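PDB 1JYE: lactose Operon Repressor from Escherichia coli, which represses transcription of the lac operon as a LacI-family regulator that binds operator DNA, and is dimeric in this C-terminally truncated variant. Local coordinates for residues L177-I182 against V238-L243; G166-V171 against H202-R207; P284-I289 against R326-A331; A214-D219 against M230-E235. The protein carries 1 engineered substitution. One frame throughout, in Å; residues are numbered along the deposited sequence.

Contact 1. Residues L177-I182 against V238-L243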
# COMPACT_ATOMS: atom_id res chain seq x y z
N LEU A 177 9.06 27.46 -13.00
CA LEU A 177 7.79 28.11 -12.73
C LEU A 177 7.99 29.46 -12.04
O LEU A 177 7.05 30.26 -11.93
CB LEU A 177 6.90 27.22 -11.86
CG LEU A 177 6.26 26.02 -12.56
CD1 LEU A 177 5.58 25.13 -11.53
CD2 LEU A 177 5.26 26.50 -13.60
N GLY A 178 9.22 29.72 -11.58
CA GLY A 178 9.51 30.99 -10.93
C GLY A 178 9.69 30.96 -9.42
O GLY A 178 9.86 32.00 -8.79
N HIS A 179 9.67 29.77 -8.83
CA HIS A 179 9.82 29.65 -7.38
C HIS A 179 11.24 29.92 -6.89
O HIS A 179 12.21 29.44 -7.47
CB HIS A 179 9.38 28.26 -6.92
CG HIS A 179 7.91 28.03 -7.04
ND1 HIS A 179 7.00 28.54 -6.14
CD2 HIS A 179 7.18 27.38 -7.98
CE1 HIS A 179 5.78 28.22 -6.52
NE2 HIS A 179 5.86 27.52 -7.64
N GLN A 180 11.33 30.68 -5.80
CA GLN A 180 12.61 31.02 -5.18
C GLN A 180 12.59 30.70 -3.69
O GLN A 180 13.63 30.49 -3.08
CB GLN A 180 12.90 32.51 -5.38
CG GLN A 180 13.04 32.94 -6.83
CD GLN A 180 14.26 32.34 -7.50
OE1 GLN A 180 14.38 31.13 -7.64
NE2 GLN A 180 15.19 33.21 -7.92
N GLN A 181 11.39 30.67 -3.10
CA GLN A 181 11.20 30.36 -1.68
C GLN A 181 10.73 28.92 -1.59
O GLN A 181 9.53 28.64 -1.65
CB GLN A 181 10.14 31.28 -1.07
CG GLN A 181 10.54 32.75 -1.00
CD GLN A 181 11.66 33.01 -0.03
OE1 GLN A 181 12.83 32.74 -0.32
NE2 GLN A 181 11.32 33.52 1.15
N ILE A 182 11.67 28.00 -1.43
CA ILE A 182 11.35 26.58 -1.40
C ILE A 182 11.71 25.86 -0.10
O ILE A 182 12.76 26.12 0.50
CB ILE A 182 12.06 25.88 -2.58
CG1 ILE A 182 11.61 26.54 -3.88
CG2 ILE A 182 11.75 24.38 -2.58
CD1 ILE A 182 12.37 26.10 -5.11
N VAL A 238 6.65 30.37 5.46
CA VAL A 238 5.71 30.07 4.40
C VAL A 238 6.37 30.11 3.03
O VAL A 238 6.53 31.17 2.42
CB VAL A 238 4.53 31.08 4.40
CG1 VAL A 238 3.46 30.65 3.41
CG2 VAL A 238 3.95 31.19 5.80
N PRO A 239 6.76 28.94 2.51
CA PRO A 239 7.40 28.88 1.20
C PRO A 239 6.33 29.00 0.12
O PRO A 239 5.14 28.94 0.43
CB PRO A 239 8.06 27.50 1.21
CG PRO A 239 7.02 26.68 1.94
CD PRO A 239 6.65 27.59 3.11
N THR A 240 6.75 29.18 -1.12
CA THR A 240 5.79 29.24 -2.21
C THR A 240 5.72 27.84 -2.83
O THR A 240 4.81 27.53 -3.59
CB THR A 240 6.18 30.27 -3.29
OG1 THR A 240 7.49 29.98 -3.80
CG2 THR A 240 6.16 31.68 -2.71
N ALA A 241 6.69 27.00 -2.49
CA ALA A 241 6.72 25.63 -3.01
C ALA A 241 7.44 24.68 -2.07
O ALA A 241 8.33 25.07 -1.31
CB ALA A 241 7.39 25.61 -4.39
N MET A 242 7.05 23.41 -2.13
CA MET A 242 7.64 22.38 -1.30
C MET A 242 8.01 21.15 -2.12
O MET A 242 7.23 20.71 -2.97
CB MET A 242 6.67 21.93 -0.20
CG MET A 242 6.31 22.99 0.83
SD MET A 242 5.13 22.32 2.04
CE MET A 242 6.19 21.29 3.04
N LEU A 243 9.20 20.60 -1.87
CA LEU A 243 9.63 19.37 -2.51
C LEU A 243 9.46 18.35 -1.39
O LEU A 243 10.06 18.48 -0.33
CB LEU A 243 11.10 19.46 -2.93
CG LEU A 243 11.34 20.27 -4.21
CD1 LEU A 243 12.81 20.69 -4.30
CD2 LEU A 243 10.92 19.45 -5.42
O HOH W 1 9.05 31.95 -4.60
O HOH W 2 8.76 32.80 2.01
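Ile182 and Ala241 form a parallel bridge at the start of two neighbouring central strands, 182-186 and 241-244, in the parallel sheet of the periplasmic-binding-protein-like domain. Their CA atoms lie 5.0 Å apart, and Ile182 CA approaches Ala241 O at 3.4 Å in a CA-H...O contact. Just ahead of the bridge, Gln181 O accepts a hydrogen bond from Thr240 N at 2.9 Å. Ala241 N reaches the same oxygen in a weak bond, so one carbonyl takes two successive backbone amides. The ring carbon Pro239 CB also packs against this oxygen.

The turn that leads into strand 182-186 follows helix 163-177, which ends in a Schellman motif at Gly178. The positive phi there, 107°, would jam a CB against the preceding carbonyl oxygen. Beyond the turn, His179 leans over the start of the second strand. Its ND1 and Thr240 OG1 are 2.8 Å apart in an almost straight hydrogen bond (175°), either end of which could be the donor. With chi1 57°, Thr240 OG1 lies between the backbone N and the carbonyl carbon, on the side of the imidazole. Water 1 joins that hydroxyl to Gln180 N. Ala241 CB packs over one face of the imidazole, 3.6 Å from the ring centroid, in a CH-pi contact. On the far side of the ring, NE2 bonds to Leu330 O, which fixes the imidazole at both nitrogens. Deeper in, Ile182 CG2 and Leu243 CD1 meet at 4.2 Å on the sheet face that packs against helix 163-177.

Contact 2. Residues G166-V171 against H202-R207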
# COMPACT_ATOMS: atom_id res chain seq x y z
N GLY A 166 15.49 12.29 -10.62
CA GLY A 166 14.28 12.59 -9.88
C GLY A 166 14.34 13.90 -9.11
O GLY A 166 13.37 14.66 -9.10
N THR A 167 15.47 14.18 -8.47
CA THR A 167 15.62 15.41 -7.71
C THR A 167 15.79 16.61 -8.64
O THR A 167 15.26 17.68 -8.38
CB THR A 167 16.80 15.31 -6.72
OG1 THR A 167 18.01 14.98 -7.42
CG2 THR A 167 16.52 14.22 -5.68
N ARG A 168 16.53 16.42 -9.74
CA ARG A 168 16.72 17.51 -10.69
C ARG A 168 15.38 17.90 -11.30
O ARG A 168 15.06 19.08 -11.42
CB ARG A 168 17.69 17.09 -11.80
CG ARG A 168 17.84 18.13 -12.91
CD ARG A 168 18.73 17.60 -14.02
NE ARG A 168 18.20 16.35 -14.57
CZ ARG A 168 17.13 16.27 -15.35
NH1 ARG A 168 16.46 17.35 -15.69
NH2 ARG A 168 16.71 15.08 -15.76
N LEU A 169 14.59 16.91 -11.68
CA LEU A 169 13.28 17.17 -12.28
C LEU A 169 12.39 18.01 -11.37
O LEU A 169 11.76 18.96 -11.82
CB LEU A 169 12.57 15.86 -12.62
CG LEU A 169 13.05 15.12 -13.87
CD1 LEU A 169 12.43 13.73 -13.92
CD2 LEU A 169 12.67 15.93 -15.11
N GLY A 170 12.35 17.66 -10.09
CA GLY A 170 11.53 18.39 -9.14
C GLY A 170 12.02 19.82 -8.96
O GLY A 170 11.23 20.76 -9.00
N VAL A 171 13.32 19.98 -8.77
CA VAL A 171 13.89 21.31 -8.59
C VAL A 171 13.72 22.17 -9.83
O VAL A 171 13.26 23.31 -9.75
CB VAL A 171 15.40 21.23 -8.24
CG1 VAL A 171 16.02 22.62 -8.28
CG2 VAL A 171 15.59 20.61 -6.86
N HIS A 202 19.36 19.36 -2.62
CA HIS A 202 20.32 20.40 -2.28
C HIS A 202 21.28 20.68 -3.42
O HIS A 202 21.61 21.84 -3.68
CB HIS A 202 21.09 20.02 -1.02
CG HIS A 202 20.34 20.27 0.25
ND1 HIS A 202 19.98 21.54 0.66
CD2 HIS A 202 19.88 19.42 1.20
CE1 HIS A 202 19.33 21.46 1.81
NE2 HIS A 202 19.25 20.19 2.16
N LYS A 203 21.72 19.63 -4.09
CA LYS A 203 22.64 19.78 -5.21
C LYS A 203 22.05 20.66 -6.31
O LYS A 203 22.66 21.63 -6.75
CB LYS A 203 23.01 18.42 -5.80
CG LYS A 203 23.85 18.49 -7.07
CD LYS A 203 24.15 17.10 -7.61
CE LYS A 203 24.83 17.18 -8.97
NZ LYS A 203 25.14 15.84 -9.53
N TYR A 204 20.84 20.32 -6.76
CA TYR A 204 20.23 21.09 -7.83
C TYR A 204 19.72 22.47 -7.41
O TYR A 204 19.72 23.40 -8.22
CB TYR A 204 19.15 20.24 -8.51
CG TYR A 204 19.79 19.07 -9.22
CD1 TYR A 204 20.54 19.27 -10.39
CD2 TYR A 204 19.76 17.79 -8.68
CE1 TYR A 204 21.23 18.23 -10.99
CE2 TYR A 204 20.45 16.73 -9.27
CZ TYR A 204 21.19 16.96 -10.43
OH TYR A 204 21.91 15.94 -11.00
N LEU A 205 19.30 22.62 -6.15
CA LEU A 205 18.86 23.93 -5.69
C LEU A 205 20.10 24.83 -5.70
O LEU A 205 20.03 25.98 -6.14
CB LEU A 205 18.28 23.85 -4.28
CG LEU A 205 16.84 23.35 -4.16
CD1 LEU A 205 16.44 23.26 -2.70
CD2 LEU A 205 15.91 24.31 -4.90
N THR A 206 21.22 24.29 -5.24
CA THR A 206 22.47 25.05 -5.21
C THR A 206 22.90 25.43 -6.62
O THR A 206 23.33 26.56 -6.87
CB THR A 206 23.61 24.24 -4.54
OG1 THR A 206 23.25 23.95 -3.18
CG2 THR A 206 24.91 25.04 -4.55
N ARG A 207 22.76 24.50 -7.56
CA ARG A 207 23.12 24.78 -8.94
C ARG A 207 22.28 25.93 -9.50
O ARG A 207 22.71 26.64 -10.41
CB ARG A 207 22.95 23.54 -9.82
CG ARG A 207 24.01 22.47 -9.60
CD ARG A 207 23.96 21.42 -10.71
NE ARG A 207 25.03 20.44 -10.62
CZ ARG A 207 25.22 19.47 -11.50
NH1 ARG A 207 24.41 19.34 -12.54
NH2 ARG A 207 26.22 18.61 -11.34
O HOH W 3 20.31 14.63 -13.38
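Tyr204 OH is held by two groups: Glu164 OE2, through a hydrogen bond, and water 3, which donates to it at 3.2 Å. The same water accepts from Arg168 NE at 3.0 Å and so bridges the phenol to the arginine across the helix pair. The arginine's charge has its own partner in a salt bridge from NH1 to Glu172.

Below this polar end the contact is apolar. Arg168 CB lies directly over the centre of the Tyr204 ring, 3.5 Å from the centroid and only 3° off the normal, a clear CH-pi contact. Arg168 CG is anti to the backbone N (chi1 174°), which carries it onward over the CD1-CE1 side of the ring. The guanidinium plane is nearly perpendicular to the ring, so the two do not stack flat. At the ring edge Thr167 OG1 comes to 3.5 Å from Tyr204 CE2, while its hydrogen bond goes to His163 O within its own helix.

Toward the C-terminal end, Val171 CB meets Tyr204 CB at 3.9 Å, and Val171 CG1 touches Leu205 CD2 at 3.8 Å. An alanine at Tyr204 would probably open a gap above Arg168 CB and beside Thr167, and leave Glu164 and the bridging water without the phenol.

The axes of 166-171 and 202-207 approach to 8.8 Å, at a signed crossing angle of -42°. Leu205 touches Ile182 and Leu184, and Val171 touches Leu243, which places both helices on one face of the parallel sheet; 192-207 is the connecting helix of the beta-alpha-beta crossover between strands 182-186 and 214-217.

Contact 3. Residues P284-I289 against R326-A331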
# COMPACT_ATOMS: atom_id res chain seq x y z
N PRO A 284 -5.73 18.95 -4.77
CA PRO A 284 -5.91 18.57 -6.17
C PRO A 284 -4.89 17.50 -6.59
O PRO A 284 -3.98 17.19 -5.82
CB PRO A 284 -5.69 19.89 -6.91
CG PRO A 284 -4.63 20.53 -6.09
CD PRO A 284 -5.08 20.27 -4.66
N PRO A 285 -5.04 16.93 -7.79
CA PRO A 285 -4.10 15.90 -8.26
C PRO A 285 -2.65 16.36 -8.10
O PRO A 285 -2.31 17.49 -8.45
CB PRO A 285 -4.52 15.69 -9.71
CG PRO A 285 -6.02 15.81 -9.59
CD PRO A 285 -6.17 17.06 -8.73
N LEU A 286 -1.83 15.46 -7.59
CA LEU A 286 -0.43 15.74 -7.27
C LEU A 286 0.65 15.60 -8.34
O LEU A 286 0.81 14.55 -8.96
CB LEU A 286 -0.05 14.88 -6.06
CG LEU A 286 1.38 14.96 -5.53
CD1 LEU A 286 1.63 16.35 -4.94
CD2 LEU A 286 1.59 13.88 -4.47
N THR A 287 1.41 16.67 -8.52
CA THR A 287 2.54 16.66 -9.45
C THR A 287 3.57 15.84 -8.70
O THR A 287 3.81 16.07 -7.51
CB THR A 287 3.09 18.07 -9.69
OG1 THR A 287 2.13 18.84 -10.42
CG2 THR A 287 4.40 18.02 -10.47
N THR A 288 4.20 14.88 -9.37
CA THR A 288 5.14 14.01 -8.69
C THR A 288 6.20 13.42 -9.63
O THR A 288 6.22 13.73 -10.82
CB THR A 288 4.35 12.87 -8.01
OG1 THR A 288 5.23 12.01 -7.28
CG2 THR A 288 3.59 12.06 -9.06
N ILE A 289 7.07 12.60 -9.07
CA ILE A 289 8.13 11.94 -9.82
C ILE A 289 7.77 10.46 -9.89
O ILE A 289 7.66 9.79 -8.86
CB ILE A 289 9.50 12.07 -9.13
CG1 ILE A 289 9.85 13.55 -8.94
CG2 ILE A 289 10.56 11.34 -9.93
CD1 ILE A 289 9.91 14.34 -10.23
N ARG A 326 0.76 17.60 -12.68
CA ARG A 326 -0.66 17.59 -12.40
C ARG A 326 -1.18 18.96 -11.97
O ARG A 326 -0.89 19.96 -12.63
CB ARG A 326 -1.00 16.50 -11.38
CG ARG A 326 -0.71 15.09 -11.89
CD ARG A 326 -1.58 14.04 -11.21
NE ARG A 326 -1.32 12.69 -11.71
CZ ARG A 326 -0.60 11.77 -11.08
NH1 ARG A 326 -0.04 12.04 -9.90
NH2 ARG A 326 -0.45 10.57 -11.61
N LYS A 327 -1.90 19.03 -10.85
CA LYS A 327 -2.50 20.29 -10.42
C LYS A 327 -1.94 20.98 -9.19
O LYS A 327 -2.52 21.97 -8.73
CB LYS A 327 -4.00 20.08 -10.20
CG LYS A 327 -4.74 19.51 -11.40
CD LYS A 327 -4.78 20.50 -12.55
CE LYS A 327 -5.61 19.97 -13.71
NZ LYS A 327 -5.68 20.96 -14.82
N THR A 328 -0.83 20.50 -8.64
CA THR A 328 -0.28 21.10 -7.43
C THR A 328 0.91 22.03 -7.63
O THR A 328 1.51 22.47 -6.65
CB THR A 328 0.12 20.01 -6.43
OG1 THR A 328 1.07 19.13 -7.04
CG2 THR A 328 -1.11 19.20 -6.00
N THR A 329 1.24 22.32 -8.88
CA THR A 329 2.37 23.21 -9.17
C THR A 329 2.00 24.32 -10.15
O THR A 329 1.58 24.06 -11.28
CB THR A 329 3.58 22.43 -9.73
OG1 THR A 329 3.15 21.57 -10.79
CG2 THR A 329 4.23 21.60 -8.63
N LEU A 330 2.15 25.55 -9.69
CA LEU A 330 1.86 26.74 -10.48
C LEU A 330 2.91 27.79 -10.16
O LEU A 330 3.68 27.64 -9.22
CB LEU A 330 0.48 27.29 -10.12
CG LEU A 330 -0.75 26.45 -10.47
CD1 LEU A 330 -1.99 27.03 -9.80
CD2 LEU A 330 -0.92 26.42 -11.98
N ALA A 331 2.95 28.86 -10.96
CA ALA A 331 3.90 29.93 -10.72
C ALA A 331 3.58 30.50 -9.34
O ALA A 331 2.43 30.45 -8.90
CB ALA A 331 3.75 31.01 -11.78
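Hydrogen bonds through threonine hydroxyls hold Thr287 at the centre of this contact. Its OG1 accepts from Arg326 N at 2.9 Å and pairs with Thr329 OG1, also at 2.9 Å; the two side chains meet tip to tip, and either hydroxyl could donate. Thr328 OG1, set between its backbone N and carbonyl carbon (chi1 57°), faces Thr287 N and takes a nearly straight bond (172°) from it. That hydroxyl in turn donates to Val270 O, so a buried group relays between two backbone groups.

Among bonds to backbone carbonyls, Lys327 N reaches Pro285 O at 2.9 Å, coming from above the carbonyl plane. Arg326 NH1 meets Leu286 O at 2.8 Å, within the carbonyl plane. The arginine chain is extended from CG to NE, and its CG and CD lie against the same oxygen. Its charge is met by a salt bridge from NH2 to Asp275, and NH1 also bonds to Ser279.

Segment 284-289 ends in strand 288-290 of a mixed sheet, which pairs antiparallel with 316-324, and 326-331 is in the loop after 316-324. Crossover strands of this kind link the two subdomains in the LacI family.

Van der Waals packing completes the contact. Pro284, preceded by a cis peptide, sets its CB 3.7 Å from Lys327 CB. Pro285 CB packs on Arg326 CD at 3.7 Å, while its ring lies alongside the Lys327 side chain. The methyl Thr328 CG2 approaches a carbonyl oxygen, Pro285 O, at 3.2 Å. Pro285 also packs on Arg255 of the second subunit.

Contact 4. Residues A214-D219 against M230-E235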
# COMPACT_ATOMS: atom_id res chain seq x y z
N ALA A 214 13.74 26.33 4.43
CA ALA A 214 13.54 25.37 5.50
C ALA A 214 13.62 23.95 4.98
O ALA A 214 13.29 23.69 3.83
CB ALA A 214 12.18 25.60 6.17
N GLU A 215 14.09 23.05 5.83
CA GLU A 215 14.15 21.64 5.48
C GLU A 215 13.84 20.85 6.73
O GLU A 215 14.36 21.13 7.82
CB GLU A 215 15.52 21.24 4.89
CG GLU A 215 16.74 21.38 5.79
CD GLU A 215 17.99 20.82 5.14
OE1 GLU A 215 19.02 21.53 5.10
OE2 GLU A 215 17.96 19.67 4.65
N ARG A 216 12.95 19.88 6.58
CA ARG A 216 12.53 19.04 7.69
C ARG A 216 12.61 17.58 7.29
O ARG A 216 12.95 17.25 6.15
CB ARG A 216 11.10 19.41 8.11
CG ARG A 216 11.05 20.69 8.95
CD ARG A 216 9.63 21.24 9.05
NE ARG A 216 9.53 22.31 10.03
CZ ARG A 216 9.43 22.12 11.34
NH1 ARG A 216 9.40 20.89 11.84
NH2 ARG A 216 9.34 23.16 12.16
N GLU A 217 12.29 16.70 8.24
CA GLU A 217 12.37 15.26 8.02
C GLU A 217 11.12 14.55 8.53
O GLU A 217 10.67 14.80 9.65
CB GLU A 217 13.60 14.72 8.75
CG GLU A 217 13.84 13.23 8.60
CD GLU A 217 14.97 12.74 9.48
OE1 GLU A 217 15.75 13.59 9.99
OE2 GLU A 217 15.10 11.52 9.66
N GLY A 218 10.57 13.68 7.69
CA GLY A 218 9.38 12.92 8.06
C GLY A 218 9.69 11.44 8.15
O GLY A 218 10.86 11.07 8.29
N ASP A 219 8.68 10.58 8.05
CA ASP A 219 8.92 9.14 8.13
C ASP A 219 8.22 8.32 7.05
O ASP A 219 7.99 7.12 7.24
CB ASP A 219 8.51 8.61 9.52
CG ASP A 219 7.01 8.72 9.78
OD1 ASP A 219 6.25 8.98 8.82
OD2 ASP A 219 6.59 8.53 10.94
N MET A 230 2.74 21.53 9.24
CA MET A 230 2.03 22.40 10.17
C MET A 230 3.02 23.11 11.08
O MET A 230 2.86 24.29 11.38
CB MET A 230 1.05 21.59 11.03
CG MET A 230 -0.25 21.22 10.33
SD MET A 230 -1.16 22.66 9.73
CE MET A 230 -1.17 23.68 11.18
N GLN A 231 4.06 22.39 11.51
CA GLN A 231 5.07 22.98 12.39
C GLN A 231 5.81 24.10 11.68
O GLN A 231 6.12 25.14 12.27
CB GLN A 231 6.05 21.91 12.86
CG GLN A 231 5.41 20.86 13.76
CD GLN A 231 6.40 19.83 14.28
OE1 GLN A 231 6.01 18.83 14.89
NE2 GLN A 231 7.68 20.07 14.05
N MET A 232 6.11 23.89 10.40
CA MET A 232 6.80 24.88 9.59
C MET A 232 5.94 26.13 9.44
O MET A 232 6.40 27.25 9.67
CB MET A 232 7.11 24.31 8.20
CG MET A 232 7.73 25.31 7.24
SD MET A 232 7.92 24.63 5.59
CE MET A 232 6.22 24.64 5.02
N LEU A 233 4.68 25.93 9.07
CA LEU A 233 3.75 27.03 8.89
C LEU A 233 3.49 27.78 10.20
O LEU A 233 3.41 29.01 10.22
CB LEU A 233 2.43 26.53 8.31
CG LEU A 233 2.54 25.91 6.91
CD1 LEU A 233 1.18 25.34 6.50
CD2 LEU A 233 3.01 26.95 5.91
N ASN A 234 3.34 27.04 11.30
CA ASN A 234 3.09 27.67 12.59
C ASN A 234 4.29 28.50 13.03
O ASN A 234 4.16 29.40 13.86
CB ASN A 234 2.77 26.61 13.66
CG ASN A 234 1.43 25.93 13.42
OD1 ASN A 234 0.52 26.51 12.83
ND2 ASN A 234 1.30 24.69 13.88
N GLU A 235 5.47 28.20 12.48
CA GLU A 235 6.69 28.93 12.80
C GLU A 235 6.77 30.24 12.04
O GLU A 235 7.63 31.08 12.31
CB GLU A 235 7.93 28.11 12.42
CG GLU A 235 8.35 27.04 13.41
CD GLU A 235 9.73 26.50 13.10
OE1 GLU A 235 9.92 25.94 12.00
OE2 GLU A 235 10.62 26.63 13.96
O HOH W 4 10.68 24.78 9.56
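Arg216 turns its CG anti to its own carbonyl carbon (chi1 -78°) and then runs extended from CG to NE, which brings NE across from the strand toward helix 222-234. Glu235 also has CG anti to its carbonyl carbon and an extended chain beyond it, and the two side chains reach toward each other tip to tip. There Arg216 NH2 donates to Glu235 OE1 at 2.8 Å in a salt bridge. The carboxylate oxygen lies near the guanidinium plane, whereas the donor sits 69° out of the carboxylate plane. Water 4 adds a second link, accepting from Arg216 NE at 2.8 Å and donating to Glu235 OE1 at 2.8 Å.

Gln231 CB lies over one face of the guanidinium, 3.6 Å from both Arg216 NH1 and Arg216 NH2. Met232 CB comes to 3.6 Å from Arg216 NE, and NH1 is further held by Gln228 OE1. An alanine at Arg216 would probably leave Glu235 without its charge partner and uncover the side of the helix at Gln231 and Met232. More loosely, Ala214 CB stands 4.4 Å from Met232 SD.

The axes of 214-217 and 230-234 approach to 10.2 Å, their directions 149° apart. Strand 214-217 is an outermost strand of the parallel sheet, and helix 222-234 leads from it back to the more central strand 241-244, a beta-alpha-beta crossover of the periplasmic-binding-protein-like fold.

How the contacts relate
Contacts 1, 2 and 4 are built round the parallel sheet 214-217, 182-186, 241-244, 269-271. Contact 2 pairs two helices on one face, where Leu243 of contact 1 touches Val171; contact 4 brings helix 222-234 to the other face, where Met232 meets Pro239 and Met242. The centres of contacts 1 and 2, and of 1 and 3, are about 13 Å apart. Contact 3 lies at the crossover strands and reaches contact 1 where Leu177 packs on Thr329. Contacts 3 and 4 are the farthest apart, about 20 Å between centres, without touching. Along the chain, contacts 1 and 2 interlace, contact 4 is nested within contact 1, and contact 3 follows, joining segments at two crossover strands.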